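Local coordinates for protein trichomaglin (Trichosanthes lepiniana, PDB 1SGL) that probably cleaves RNA as an S-like ribonuclease of the RNase T2 family, at residues A[18-23]-A[171-176]; A[23-26]-A[31-34]; A[38-43]-A[177-182]. All coordinates share one frame; numbering follows the deposited sequence.

All three contacts lie within the RNase T2 fold, and their centres are 14 to 19 Å apart. Contact 3 is buried, its centre about 4 Å from the centre of the molecule, where strands 40-47 and 176-184 belong to the main antiparallel sheet. Contact 1 sits at the surface about 14 Å from it, where the turn entering strand 176-184 meets the loop that follows helix 15-18. That loop also carries both halves of contact 2, and the disulfide Cys19-Cys31 ties the two contacts together. Along the chain contact 2 closes before contact 3 opens, while contacts 1 and 3 have alternating segments. The disulfide-bonded loop is thus joined to the sheet through both chain continuity and the salt bridges of contact 1.

Contact 1. Residues A[18-23]-A[171-176]; sequences SCRSGG and DEEGLV. With SO4 (sulfate ion), chain E.
The guanidinium of Arg20 has CD2 of Leu175 and OD2 of Asp171 over one face, while Glu173 and a sulfate ion lie at its edge, near its plane. From NH2 of Arg20 a weak hydrogen bond of 2.9 Å, within a salt bridge, runs to OE2 of Glu173, whose carboxylate is turned 63° from the guanidinium. The same NH2 donates to sulfate O4 at 2.9 Å. OD2 of Asp171 is 3.3 Å from NH2 of Arg20 but well out of plane, so this salt bridge is purely electrostatic. CD2 of Leu175 packs 3.3 Å from Arg20 NH1. The other oxygen, Asp171 OD1, is gripped on opposite faces of its carboxylate: Leu175 N lies 2.8 Å from Asp171 OD1, and Glu173 N lies 3.0 Å from Asp171 OD1. With chi1 at 56°, CG tucks between N and carbonyl carbon, which places OD1 over the turn. Replacing Asp171 by alanine would remove the acceptor shared by both amides and is likely to leave Arg20 with one countercharge fewer. Asp171 to Gly174 form a type I turn, overlaid by an Asx turn and followed by a G1 bulge, the classic 3:5 hairpin connection, here between strands 167-170 and 176-184.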
loop_
_atom_site.group_PDB
_atom_site.type_symbol
_atom_site.label_atom_id
_atom_site.label_comp_id
_atom_site.label_asym_id
_atom_site.label_seq_id
_atom_site.Cartn_x
_atom_site.Cartn_y
_atom_site.Cartn_z
ATOM N N SER A 18 -10.514 4.035 -3.339
ATOM C CA SER A 18 -9.742 5.222 -3.690
ATOM C C SER A 18 -10.318 5.880 -4.947
ATOM O O SER A 18 -10.065 7.051 -5.221
ATOM C CB SER A 18 -8.279 4.853 -3.956
ATOM O OG SER A 18 -7.626 4.401 -2.786
ATOM N N CYS A 19 -11.087 5.114 -5.709
ATOM C CA CYS A 19 -11.668 5.604 -6.951
ATOM C C CYS A 19 -13.159 5.894 -6.904
ATOM O O CYS A 19 -13.726 6.311 -7.907
ATOM C CB CYS A 19 -11.423 4.584 -8.059
ATOM S SG CYS A 19 -9.668 4.252 -8.388
ATOM N N ARG A 20 -13.800 5.683 -5.760
ATOM C CA ARG A 20 -15.241 5.894 -5.683
ATOM C C ARG A 20 -15.699 7.345 -5.761
ATOM O O ARG A 20 -16.892 7.616 -5.907
ATOM C CB ARG A 20 -15.818 5.247 -4.422
ATOM C CG ARG A 20 -15.677 6.062 -3.158
ATOM C CD ARG A 20 -16.751 5.622 -2.174
ATOM N NE ARG A 20 -16.650 6.290 -0.882
ATOM C CZ ARG A 20 -17.547 6.160 0.090
ATOM N NH1 ARG A 20 -18.613 5.390 -0.088
ATOM N NH2 ARG A 20 -17.378 6.792 1.244
ATOM N N SER A 21 -14.766 8.279 -5.661
ATOM C CA SER A 21 -15.130 9.684 -5.748
ATOM C C SER A 21 -14.788 10.176 -7.154
ATOM O O SER A 21 -14.135 11.208 -7.328
ATOM C CB SER A 21 -14.380 10.502 -4.690
ATOM O OG SER A 21 -14.947 11.793 -4.549
ATOM N N GLY A 22 -15.230 9.410 -8.151
ATOM C CA GLY A 22 -14.992 9.748 -9.544
ATOM C C GLY A 22 -13.638 10.362 -9.847
ATOM O O GLY A 22 -12.591 9.777 -9.547
ATOM N N GLY A 23 -13.664 11.545 -10.458
ATOM C CA GLY A 23 -12.436 12.239 -10.806
ATOM C C GLY A 23 -12.137 12.218 -12.295
ATOM O O GLY A 23 -12.821 11.551 -13.073
ATOM N N ASP A 171 -13.501 3.135 5.931
ATOM C CA ASP A 171 -13.998 4.490 6.091
ATOM C C ASP A 171 -15.233 4.336 6.993
ATOM O O ASP A 171 -15.508 3.238 7.484
ATOM C CB ASP A 171 -14.350 5.152 4.744
ATOM C CG ASP A 171 -15.350 4.358 3.925
ATOM O OD1 ASP A 171 -16.110 3.542 4.484
ATOM O OD2 ASP A 171 -15.382 4.578 2.698
ATOM N N GLU A 172 -15.973 5.413 7.217
ATOM C CA GLU A 172 -17.132 5.341 8.104
ATOM C C GLU A 172 -18.398 4.697 7.537
ATOM O O GLU A 172 -19.354 4.441 8.276
ATOM C CB GLU A 172 -17.422 6.737 8.662
ATOM C CG GLU A 172 -16.293 7.229 9.569
ATOM C CD GLU A 172 -16.589 8.556 10.240
ATOM O OE1 GLU A 172 -17.778 8.902 10.389
ATOM O OE2 GLU A 172 -15.628 9.244 10.637
ATOM N N GLU A 173 -18.405 4.420 6.238
ATOM C CA GLU A 173 -19.546 3.768 5.610
ATOM C C GLU A 173 -19.297 2.261 5.503
ATOM O O GLU A 173 -20.084 1.530 4.897
ATOM C CB GLU A 173 -19.798 4.329 4.213
ATOM C CG GLU A 173 -20.311 5.754 4.202
ATOM C CD GLU A 173 -19.205 6.777 4.024
ATOM O OE1 GLU A 173 -18.187 6.714 4.752
ATOM O OE2 GLU A 173 -19.364 7.653 3.153
ATOM N N GLY A 174 -18.193 1.809 6.086
ATOM C CA GLY A 174 -17.861 0.397 6.051
ATOM C C GLY A 174 -17.096 -0.085 4.822
ATOM O O GLY A 174 -17.100 -1.281 4.528
ATOM N N LEU A 175 -16.460 0.824 4.091
ATOM C CA LEU A 175 -15.687 0.427 2.917
ATOM C C LEU A 175 -14.239 0.237 3.319
ATOM O O LEU A 175 -13.683 1.045 4.061
ATOM C CB LEU A 175 -15.766 1.484 1.808
ATOM C CG LEU A 175 -16.971 1.438 0.855
ATOM C CD1 LEU A 175 -18.274 1.568 1.633
ATOM C CD2 LEU A 175 -16.858 2.564 -0.167
ATOM N N VAL A 176 -13.637 -0.845 2.838
ATOM C CA VAL A 176 -12.238 -1.136 3.127
ATOM C C VAL A 176 -11.380 -0.124 2.374
ATOM O O VAL A 176 -11.520 0.041 1.158
ATOM C CB VAL A 176 -11.850 -2.558 2.660
ATOM C CG1 VAL A 176 -10.338 -2.745 2.769
ATOM C CG2 VAL A 176 -12.578 -3.605 3.501
HETATM S S SO4 E . -16.039 9.070 4.378
HETATM O O1 SO4 E . -15.346 10.375 4.416
HETATM O O2 SO4 E . -17.462 9.256 4.721
HETATM O O3 SO4 E . -15.418 8.154 5.357
HETATM O O4 SO4 E . -15.930 8.508 3.017
#

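Contact 2. Residues A[23-26]-A[31-34]; sequences GACC and CCKA
Cys25 and Cys32 are joined covalently through a disulfide, SG to SG 2.0 Å, which is the whole of the direct contact between residues 23-26 and 31-34. The bridge is left-handed, with a torsion about the S-S bond of -95°, close to the perpendicular setting at which repulsion between the sulfur lone pairs is least. In both cysteines SG stands beside the backbone N and anti to the carbonyl carbon (chi1 -73° in Cys25, -46° in Cys32), a position that turns the two sulfurs toward each other. Cys25 CA and Cys32 CA lie 6.0 Å apart. Cys25 CB and Cys32 CB are 3.9 Å apart.

Non-covalent contact adds little. No hydrogen bond crosses between the two segments, neither is part of a helix or strand, and the 112 Å² buried between them belongs almost wholly to the two bridged cysteines. Cys25 is exposed and Cys32 partly exposed, so the bridge sits at the surface.

Further covalent links leave from the neighbouring cysteines. Cys26, whose CB points away from residues 31-34, is bonded to Cys84, and Cys31 is bonded to Cys19. Each adjacent pair, Cys25-Cys26 and Cys31-Cys32, therefore sends its two sulfurs to different partners. In sequence the bridges Cys19-Cys31 and Cys25-Cys32 interlock, each having one end within the span of the other.

Between these two segments the tie is the disulfide, with no hydrogen bond to share the load. The Cys25-Cys32 bridge closes an eight-residue ring that should limit the conformations open to the loop, and its reduction would probably let the two segments move apart.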
loop_
_atom_site.group_PDB
_atom_site.type_symbol
_atom_site.label_atom_id
_atom_site.label_comp_id
_atom_site.label_asym_id
_atom_site.label_seq_id
_atom_site.Cartn_x
_atom_site.Cartn_y
_atom_site.Cartn_z
ATOM N N GLY A 23 -13.664 11.545 -10.458
ATOM C CA GLY A 23 -12.436 12.239 -10.806
ATOM C C GLY A 23 -12.137 12.218 -12.295
ATOM O O GLY A 23 -12.821 11.551 -13.073
ATOM N N ALA A 24 -11.106 12.955 -12.692
ATOM C CA ALA A 24 -10.707 13.019 -14.091
ATOM C C ALA A 24 -9.466 12.161 -14.297
ATOM O O ALA A 24 -8.583 12.129 -13.443
ATOM C CB ALA A 24 -10.418 14.465 -14.482
ATOM N N CYS A 25 -9.402 11.457 -15.423
ATOM C CA CYS A 25 -8.246 10.616 -15.713
ATOM C C CYS A 25 -7.012 11.446 -16.016
ATOM O O CYS A 25 -7.038 12.346 -16.856
ATOM C CB CYS A 25 -8.536 9.680 -16.889
ATOM S SG CYS A 25 -9.678 8.348 -16.424
ATOM N N CYS A 26 -5.930 11.143 -15.317
ATOM C CA CYS A 26 -4.682 11.854 -15.509
ATOM C C CYS A 26 -3.572 10.824 -15.510
ATOM O O CYS A 26 -3.799 9.662 -15.179
ATOM C CB CYS A 26 -4.465 12.845 -14.372
ATOM S SG CYS A 26 -4.620 12.069 -12.736
ATOM N N CYS A 31 -7.192 4.669 -11.414
ATOM C CA CYS A 31 -8.624 4.506 -11.660
ATOM C C CYS A 31 -8.963 4.442 -13.152
ATOM O O CYS A 31 -10.122 4.267 -13.520
ATOM C CB CYS A 31 -9.411 5.663 -11.042
ATOM S SG CYS A 31 -9.068 5.972 -9.287
ATOM N N CYS A 32 -7.949 4.589 -14.000
ATOM C CA CYS A 32 -8.130 4.579 -15.449
ATOM C C CYS A 32 -7.173 3.571 -16.068
ATOM O O CYS A 32 -5.968 3.636 -15.822
ATOM C CB CYS A 32 -7.828 5.974 -16.004
ATOM S SG CYS A 32 -8.615 7.308 -15.042
ATOM N N LYS A 33 -7.699 2.642 -16.865
ATOM C CA LYS A 33 -6.860 1.628 -17.509
ATOM C C LYS A 33 -7.690 0.538 -18.182
ATOM O O LYS A 33 -7.605 -0.636 -17.807
ATOM C CB LYS A 33 -5.931 0.974 -16.482
ATOM C CG LYS A 33 -4.723 0.262 -17.082
ATOM C CD LYS A 33 -3.661 1.257 -17.524
ATOM C CE LYS A 33 -2.375 0.546 -17.921
ATOM N NZ LYS A 33 -1.255 1.501 -18.184
ATOM N N ALA A 34 -8.488 0.928 -19.173
ATOM C CA ALA A 34 -9.330 -0.015 -19.907
ATOM C C ALA A 34 -10.121 -0.911 -18.956
ATOM O O ALA A 34 -10.943 -0.424 -18.173
ATOM C CB ALA A 34 -8.468 -0.870 -20.838
#

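Contact 3. Residues A[38-43]-A[177-182]; sequences TQFTIH and QKLSLC. With SO4 (sulfate ion), chain B; SO4 (sulfate ion), chain D.
Phe40 touches Leu179 although their strands are not paired: strand 7-14 runs between them in the sheet and is hydrogen-bonded to both, and no hydrogen bond crosses between residues 38-43 and 177-182. CE2 of Phe40 comes within 3.6 Å of Leu179 CB, and CZ of Phe40 lies 4.0 Å from Leu179 CD1. The two side chains cross at about a right angle, and the aromatic ring meets the leucine obliquely. In Leu179, CG is anti to the backbone N (chi1 -177°), which carries CD1 along the ring beside CZ and CE1. The CA atoms of Phe40 and Leu179 are 8.0 Å apart, and the Phe40 side chain spans the gap; both residues are buried. Trp14 meets the Phe40 ring edge-to-face, and Val132 and Leu136 of helix 132-139 also pack on Phe40.

The sequence Phe-Thr-Ile-His of residues 40-43 matches the first conserved active-site segment of the RNase T2 family, on a central strand. Consistent with this, NE2 of His43 donates an almost straight hydrogen bond of 2.8 Å (172°) to O3 of a sulfate at the imidazole edge; the ion probably mimics a substrate phosphate. A second sulfate lies near residues 177-182, its O2 3.1 Å from Ser180 OG and 3.7 Å from Lys178 NZ. Between them the two ions also accept hydrogen bonds from Lys167, Arg46, His105 and Gln101. Gln177 and Lys178 form a classic beta bulge against strand 167-170. The CB of Lys178 points away from residues 38-43, and bends at chi3 and chi4 bring its NZ to 6.9 Å from NE2 of His43.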
loop_
_atom_site.group_PDB
_atom_site.type_symbol
_atom_site.label_atom_id
_atom_site.label_comp_id
_atom_site.label_asym_id
_atom_site.label_seq_id
_atom_site.Cartn_x
_atom_site.Cartn_y
_atom_site.Cartn_z
ATOM N N THR A 38 -10.457 -4.998 -9.922
ATOM C CA THR A 38 -10.145 -4.103 -8.823
ATOM C C THR A 38 -9.292 -4.885 -7.836
ATOM O O THR A 38 -9.604 -6.027 -7.513
ATOM C CB THR A 38 -11.442 -3.623 -8.146
ATOM O OG1 THR A 38 -12.211 -2.880 -9.097
ATOM C CG2 THR A 38 -11.141 -2.744 -6.951
ATOM N N GLN A 39 -8.215 -4.272 -7.364
ATOM C CA GLN A 39 -7.324 -4.951 -6.435
ATOM C C GLN A 39 -6.653 -4.019 -5.443
ATOM O O GLN A 39 -6.802 -2.795 -5.514
ATOM C CB GLN A 39 -6.218 -5.664 -7.203
ATOM C CG GLN A 39 -6.682 -6.682 -8.217
ATOM C CD GLN A 39 -5.521 -7.489 -8.754
ATOM O OE1 GLN A 39 -4.523 -6.926 -9.218
ATOM N NE2 GLN A 39 -5.635 -8.813 -8.686
ATOM N N PHE A 40 -5.912 -4.622 -4.517
ATOM C CA PHE A 40 -5.137 -3.863 -3.548
ATOM C C PHE A 40 -3.850 -3.499 -4.283
ATOM O O PHE A 40 -3.248 -4.354 -4.927
ATOM C CB PHE A 40 -4.754 -4.710 -2.329
ATOM C CG PHE A 40 -5.792 -4.733 -1.244
ATOM C CD1 PHE A 40 -6.565 -5.870 -1.026
ATOM C CD2 PHE A 40 -6.008 -3.614 -0.452
ATOM C CE1 PHE A 40 -7.545 -5.887 -0.022
ATOM C CE2 PHE A 40 -6.984 -3.619 0.548
ATOM C CZ PHE A 40 -7.750 -4.753 0.765
ATOM N N THR A 41 -3.445 -2.238 -4.202
ATOM C CA THR A 41 -2.201 -1.786 -4.828
ATOM C C THR A 41 -1.316 -1.188 -3.731
ATOM O O THR A 41 -1.777 -0.897 -2.624
ATOM C CB THR A 41 -2.449 -0.716 -5.927
ATOM O OG1 THR A 41 -3.108 0.423 -5.356
ATOM C CG2 THR A 41 -3.310 -1.302 -7.056
ATOM N N ILE A 42 -0.044 -1.007 -4.049
ATOM C CA ILE A 42 0.926 -0.480 -3.098
ATOM C C ILE A 42 0.839 1.019 -2.865
ATOM O O ILE A 42 0.770 1.797 -3.813
ATOM C CB ILE A 42 2.363 -0.783 -3.581
ATOM C CG1 ILE A 42 2.553 -2.293 -3.706
ATOM C CG2 ILE A 42 3.388 -0.150 -2.638
ATOM C CD1 ILE A 42 3.749 -2.673 -4.537
ATOM N N HIS A 43 0.829 1.425 -1.602
ATOM C CA HIS A 43 0.847 2.843 -1.295
ATOM C C HIS A 43 2.292 3.159 -0.900
ATOM O O HIS A 43 2.857 4.152 -1.348
ATOM C CB HIS A 43 -0.077 3.209 -0.137
ATOM C CG HIS A 43 -0.003 4.658 0.225
ATOM N ND1 HIS A 43 -0.573 5.646 -0.551
ATOM C CD2 HIS A 43 0.672 5.298 1.210
ATOM C CE1 HIS A 43 -0.247 6.832 -0.065
ATOM N NE2 HIS A 43 0.509 6.649 1.003
ATOM N N GLN A 177 -10.502 0.564 3.091
ATOM C CA GLN A 177 -9.642 1.545 2.447
ATOM C C GLN A 177 -8.217 1.065 2.306
ATOM O O GLN A 177 -7.617 1.188 1.245
ATOM C CB GLN A 177 -9.599 2.860 3.229
ATOM C CG GLN A 177 -10.868 3.664 3.224
ATOM C CD GLN A 177 -10.712 4.960 4.001
ATOM O OE1 GLN A 177 -10.250 4.961 5.145
ATOM N NE2 GLN A 177 -11.098 6.067 3.385
ATOM N N LYS A 178 -7.678 0.532 3.392
ATOM C CA LYS A 178 -6.297 0.096 3.408
ATOM C C LYS A 178 -6.098 -1.208 4.163
ATOM O O LYS A 178 -6.870 -1.561 5.052
ATOM C CB LYS A 178 -5.444 1.186 4.067
ATOM C CG LYS A 178 -5.741 2.586 3.552
ATOM C CD LYS A 178 -5.276 3.685 4.518
ATOM C CE LYS A 178 -3.757 3.772 4.621
ATOM N NZ LYS A 178 -3.157 2.573 5.256
ATOM N N LEU A 179 -5.043 -1.913 3.795
ATOM C CA LEU A 179 -4.684 -3.158 4.439
ATOM C C LEU A 179 -3.176 -3.085 4.556
ATOM O O LEU A 179 -2.483 -2.874 3.560
ATOM C CB LEU A 179 -5.111 -4.361 3.591
ATOM C CG LEU A 179 -4.847 -5.732 4.228
ATOM C CD1 LEU A 179 -5.731 -6.786 3.571
ATOM C CD2 LEU A 179 -3.370 -6.097 4.096
ATOM N N SER A 180 -2.669 -3.237 5.776
ATOM C CA SER A 180 -1.239 -3.171 6.006
ATOM C C SER A 180 -0.665 -4.473 6.538
ATOM O O SER A 180 -1.310 -5.170 7.322
ATOM C CB SER A 180 -0.924 -2.051 6.998
ATOM O OG SER A 180 -1.459 -0.813 6.555
ATOM N N LEU A 181 0.546 -4.797 6.099
ATOM C CA LEU A 181 1.237 -5.989 6.572
ATOM C C LEU A 181 2.472 -5.507 7.325
ATOM O O LEU A 181 3.090 -4.503 6.957
ATOM C CB LEU A 181 1.661 -6.901 5.409
ATOM C CG LEU A 181 0.571 -7.530 4.533
ATOM C CD1 LEU A 181 1.221 -8.332 3.418
ATOM C CD2 LEU A 181 -0.327 -8.418 5.369
ATOM N N CYS A 182 2.828 -6.217 8.384
ATOM C CA CYS A 182 3.989 -5.841 9.174
ATOM C C CYS A 182 5.111 -6.865 8.974
ATOM O O CYS A 182 4.847 -8.051 8.763
ATOM C CB CYS A 182 3.561 -5.696 10.643
ATOM S SG CYS A 182 2.336 -4.342 10.791
HETATM S S SO4 B . 2.147 8.802 3.805
HETATM O O1 SO4 B . 1.605 9.842 4.698
HETATM O O2 SO4 B . 3.566 9.094 3.534
HETATM O O3 SO4 B . 1.391 8.807 2.542
HETATM O O4 SO4 B . 2.023 7.472 4.438
HETATM S S SO4 D . -1.640 2.314 9.291
HETATM O O1 SO4 D . -2.103 3.702 9.097
HETATM O O2 SO4 D . -0.948 1.843 8.072
HETATM O O3 SO4 D . -2.815 1.459 9.561
HETATM O O4 SO4 D . -0.706 2.259 10.434
#